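Local coordinates for enoyl-CoA hydratase/carnithine racemase (Thermus thermophilus JL-18, PDB 6SL9), which probably catalyses the isomerisation that forms oxepin-CoA in bacterial phenylacetic acid catabolism, as a trimeric member of the crotonase family, at residues A[111-116]-A[141-147]. Residue numbers count along the deposited sequence, not the author numbering.
Sequences MSLALW and SGLSFLL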
ATOM      1  N   MET A 111     -13.886   7.473 -13.206  1.00  9.94           N
ATOM      2  CA  MET A 111     -13.407   6.906 -11.932  1.00 10.94           C
ATOM      3  C   MET A 111     -12.016   7.484 -11.625  1.00 10.50           C
ATOM      4  O   MET A 111     -11.772   7.892 -10.486  1.00 11.81           O
ATOM      5  CB  MET A 111     -13.378   5.386 -11.993  1.00 10.88           C
ATOM      6  CG  MET A 111     -12.840   4.754 -10.763  1.00 10.65           C
ATOM      7  SD  MET A 111     -13.202   2.990 -10.768  1.00 11.78           S
ATOM      8  CE  MET A 111     -12.414   2.470  -9.244  1.00 13.29           C
ATOM      9  N   SER A 112     -11.117   7.527 -12.610  1.00 10.47           N
ATOM     10  CA  SER A 112      -9.796   8.144 -12.406  1.00 11.16           C
ATOM     11  C   SER A 112      -9.925   9.540 -11.821  1.00 10.83           C
ATOM     12  O   SER A 112      -9.282   9.853 -10.795  1.00 13.02           O
ATOM     13  CB  SER A 112      -8.987   8.185 -13.705  1.00 12.65           C
ATOM     14  OG  SER A 112      -8.939   6.915 -14.370  1.00 14.25           O
ATOM     15  N   LEU A 113     -10.762  10.381 -12.439  1.00 11.11           N
ATOM     16  CA  LEU A 113     -10.888  11.786 -12.020  1.00 11.15           C
ATOM     17  C   LEU A 113     -11.433  11.853 -10.594  1.00 11.11           C
ATOM     18  O   LEU A 113     -10.965  12.608  -9.764  1.00 12.41           O
ATOM     19  CB  LEU A 113     -11.779  12.549 -13.028  1.00 13.84           C
ATOM     20  CG  LEU A 113     -11.141  12.864 -14.390  1.00 20.93           C
ATOM     21  CD1 LEU A 113     -12.104  13.647 -15.281  1.00 31.00           C
ATOM     22  CD2 LEU A 113      -9.869  13.702 -14.279  1.00 28.22           C
ATOM     23  N   ALA A 114     -12.454  11.025 -10.278  1.00 10.21           N
ATOM     24  CA  ALA A 114     -13.089  11.074  -8.952  1.00 11.43           C
ATOM     25  C   ALA A 114     -12.039  10.752  -7.887  1.00 10.48           C
ATOM     26  O   ALA A 114     -12.044  11.335  -6.781  1.00 11.46           O
ATOM     27  CB  ALA A 114     -14.214  10.081  -8.894  1.00 11.96           C
ATOM     28  N   LEU A 115     -11.133   9.840  -8.177  1.00  9.99           N
ATOM     29  CA  LEU A 115     -10.192   9.331  -7.161  1.00 10.80           C
ATOM     30  C   LEU A 115      -9.067  10.312  -6.893  1.00 10.77           C
ATOM     31  O   LEU A 115      -8.350  10.142  -5.916  1.00 12.01           O
ATOM     32  CB  LEU A 115      -9.658   7.957  -7.543  1.00 10.57           C
ATOM     33  CG  LEU A 115     -10.711   6.835  -7.573  1.00 11.98           C
ATOM     34  CD1 LEU A 115     -10.081   5.521  -7.883  1.00 13.12           C
ATOM     35  CD2 LEU A 115     -11.559   6.755  -6.302  1.00 15.01           C
ATOM     36  N   TRP A 116      -8.954  11.381  -7.672  1.00  9.79           N
ATOM     37  CA  TRP A 116      -7.981  12.456  -7.390  1.00 10.37           C
ATOM     38  C   TRP A 116      -8.445  13.388  -6.282  1.00 10.33           C
ATOM     39  O   TRP A 116      -7.638  14.171  -5.820  1.00 11.93           O
ATOM     40  CB  TRP A 116      -7.623  13.246  -8.656  1.00 11.71           C
ATOM     41  CG  TRP A 116      -6.660  12.520  -9.539  1.00 11.82           C
ATOM     42  CD1 TRP A 116      -6.905  11.846 -10.704  1.00 11.79           C
ATOM     43  CD2 TRP A 116      -5.307  12.244  -9.176  1.00 11.15           C
ATOM     44  NE1 TRP A 116      -5.766  11.206 -11.096  1.00 12.27           N
ATOM     45  CE2 TRP A 116      -4.770  11.423 -10.182  1.00 11.52           C
ATOM     46  CE3 TRP A 116      -4.509  12.620  -8.092  1.00 11.29           C
ATOM     47  CZ2 TRP A 116      -3.462  10.944 -10.109  1.00 12.15           C
ATOM     48  CZ3 TRP A 116      -3.208  12.149  -8.027  1.00 12.41           C
ATOM     49  CH2 TRP A 116      -2.710  11.324  -9.023  1.00 12.69           C
ATOM     50  N   SER A 141      -5.217   7.856 -17.109  1.00 10.77           N
ATOM     51  CA  SER A 141      -5.541   9.071 -16.361  1.00 10.99           C
ATOM     52  C   SER A 141      -5.161   8.920 -14.887  1.00 10.07           C
ATOM     53  O   SER A 141      -5.802   9.550 -13.987  1.00 11.29           O
ATOM     54  CB  SER A 141      -7.005   9.450 -16.563  1.00 13.04           C
ATOM     55  OG  SER A 141      -7.349   9.460 -17.924  1.00 14.63           O
ATOM     56  N   GLY A 142      -4.098   8.185 -14.612  1.00 10.48           N
ATOM     57  CA  GLY A 142      -3.582   7.988 -13.278  1.00 11.33           C
ATOM     58  C   GLY A 142      -4.246   6.863 -12.493  1.00 10.53           C
ATOM     59  O   GLY A 142      -3.833   6.668 -11.337  1.00 11.57           O
ATOM     60  N   LEU A 143      -5.190   6.137 -13.096  1.00 10.35           N
ATOM     61  CA  LEU A 143      -5.882   5.104 -12.294  1.00 11.15           C
ATOM     62  C   LEU A 143      -4.872   4.010 -11.920  1.00 11.04           C
ATOM     63  O   LEU A 143      -5.039   3.394 -10.832  1.00 11.25           O
ATOM     64  CB  LEU A 143      -7.044   4.534 -13.083  1.00 11.51           C
ATOM     65  CG  LEU A 143      -7.924   3.529 -12.306  1.00 12.31           C
ATOM     66  CD1 LEU A 143      -8.516   4.181 -11.079  1.00 12.99           C
ATOM     67  CD2 LEU A 143      -8.999   3.015 -13.240  1.00 13.01           C
ATOM     68  N   SER A 144      -3.869   3.700 -12.765  1.00 10.71           N
ATOM     69  CA  SER A 144      -2.929   2.626 -12.398  1.00 11.13           C
ATOM     70  C   SER A 144      -2.034   3.050 -11.211  1.00 10.51           C
ATOM     71  O   SER A 144      -1.499   2.166 -10.551  1.00 11.94           O
ATOM     72  CB  SER A 144      -2.092   2.181 -13.561  1.00 11.77           C
ATOM     73  OG  SER A 144      -1.069   3.094 -13.896  1.00 13.72           O
ATOM     74  N   PHE A 145      -1.865   4.334 -11.020  1.00 11.37           N
ATOM     75  CA  PHE A 145      -1.107   4.928  -9.894  1.00 10.61           C
ATOM     76  C   PHE A 145      -1.997   4.913  -8.672  1.00 10.12           C
ATOM     77  O   PHE A 145      -1.600   4.403  -7.613  1.00 11.51           O
ATOM     78  CB  PHE A 145      -0.635   6.287 -10.361  1.00 10.49           C
ATOM     79  CG  PHE A 145       0.111   7.075  -9.307  1.00 10.55           C
ATOM     80  CD1 PHE A 145      -0.574   7.896  -8.429  1.00 11.58           C
ATOM     81  CD2 PHE A 145       1.491   7.092  -9.237  1.00 12.01           C
ATOM     82  CE1 PHE A 145       0.079   8.588  -7.439  1.00 12.28           C
ATOM     83  CE2 PHE A 145       2.176   7.872  -8.294  1.00 13.29           C
ATOM     84  CZ  PHE A 145       1.461   8.630  -7.387  1.00 13.35           C
ATOM     85  N   LEU A 146      -3.166   5.521  -8.780  1.00 10.66           N
ATOM     86  CA  LEU A 146      -4.004   5.718  -7.600  1.00 12.37           C
ATOM     87  C   LEU A 146      -4.614   4.451  -7.061  1.00 10.99           C
ATOM     88  O   LEU A 146      -4.668   4.281  -5.842  1.00 11.50           O
ATOM     89  CB  LEU A 146      -5.147   6.685  -7.951  1.00 14.00           C
ATOM     90  CG  LEU A 146      -4.826   8.171  -8.024  1.00 17.74           C
ATOM     91  CD1 LEU A 146      -6.099   8.893  -8.387  1.00 26.68           C
ATOM     92  CD2 LEU A 146      -4.292   8.698  -6.698  1.00 24.91           C
ATOM     93  N   LEU A 147      -5.113   3.567  -7.917  1.00 10.69           N
ATOM     94  CA  LEU A 147      -5.941   2.479  -7.369  1.00 11.20           C
ATOM     95  C   LEU A 147      -5.185   1.560  -6.424  1.00 10.54           C
ATOM     96  O   LEU A 147      -5.721   1.327  -5.336  1.00 11.70           O
ATOM     97  CB  LEU A 147      -6.631   1.741  -8.504  1.00 10.87           C
ATOM     98  CG  LEU A 147      -7.719   0.781  -8.049  1.00 11.79           C
ATOM     99  CD1 LEU A 147      -8.835   1.524  -7.361  1.00 12.39           C
ATOM    100  CD2 LEU A 147      -8.273   0.065  -9.267  1.00 13.00           C
TER
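Leu146 occupies the apolar centre of this buried helix-helix contact within the crotonase fold: its CD1 lies 3.4 Å from the centroid of the five-membered ring of Trp116, 13° off the ring normal, a CH-pi contact over the face. The same methyl approaches Leu115 CB at 3.8 Å. The short axes of 111-115 and 143-147 cross at 47° and come no closer than 9.8 Å, a separation bridged by side chains, mainly leucines: Leu115 CD1 meets Leu143 CD1 at 3.8 Å and Leu147 CD1 at 4.2 Å, while the extended Met111 brings CE to 4.2 Å from Leu147 CD1. Helix 153-162 packs on Leu143 and Leu147. At the six-membered end of the indole, Trp116 CH2 comes within 4.1 Å of Phe145 CD1. Toward the N-terminus of helix 143-151 the backbones converge, with CA atoms of Ser112 and Leu143 5.0 Å apart, and Ser112 OG hydrogen-bonds Asp140 O. At the phi/psi of N-cap Gly142, 85°/2°, a CB would jam against Ser141 O; it would also clash with Trp116 CZ2. Gly142 N hydrogen-bonds Glu227 OE2 of a neighbouring subunit, so this turn meets the trimer interface. At the polar edge, Trp116 NE1 donates a weak but nearly linear hydrogen bond to Ser141 O, 3.3 Å long at 170°.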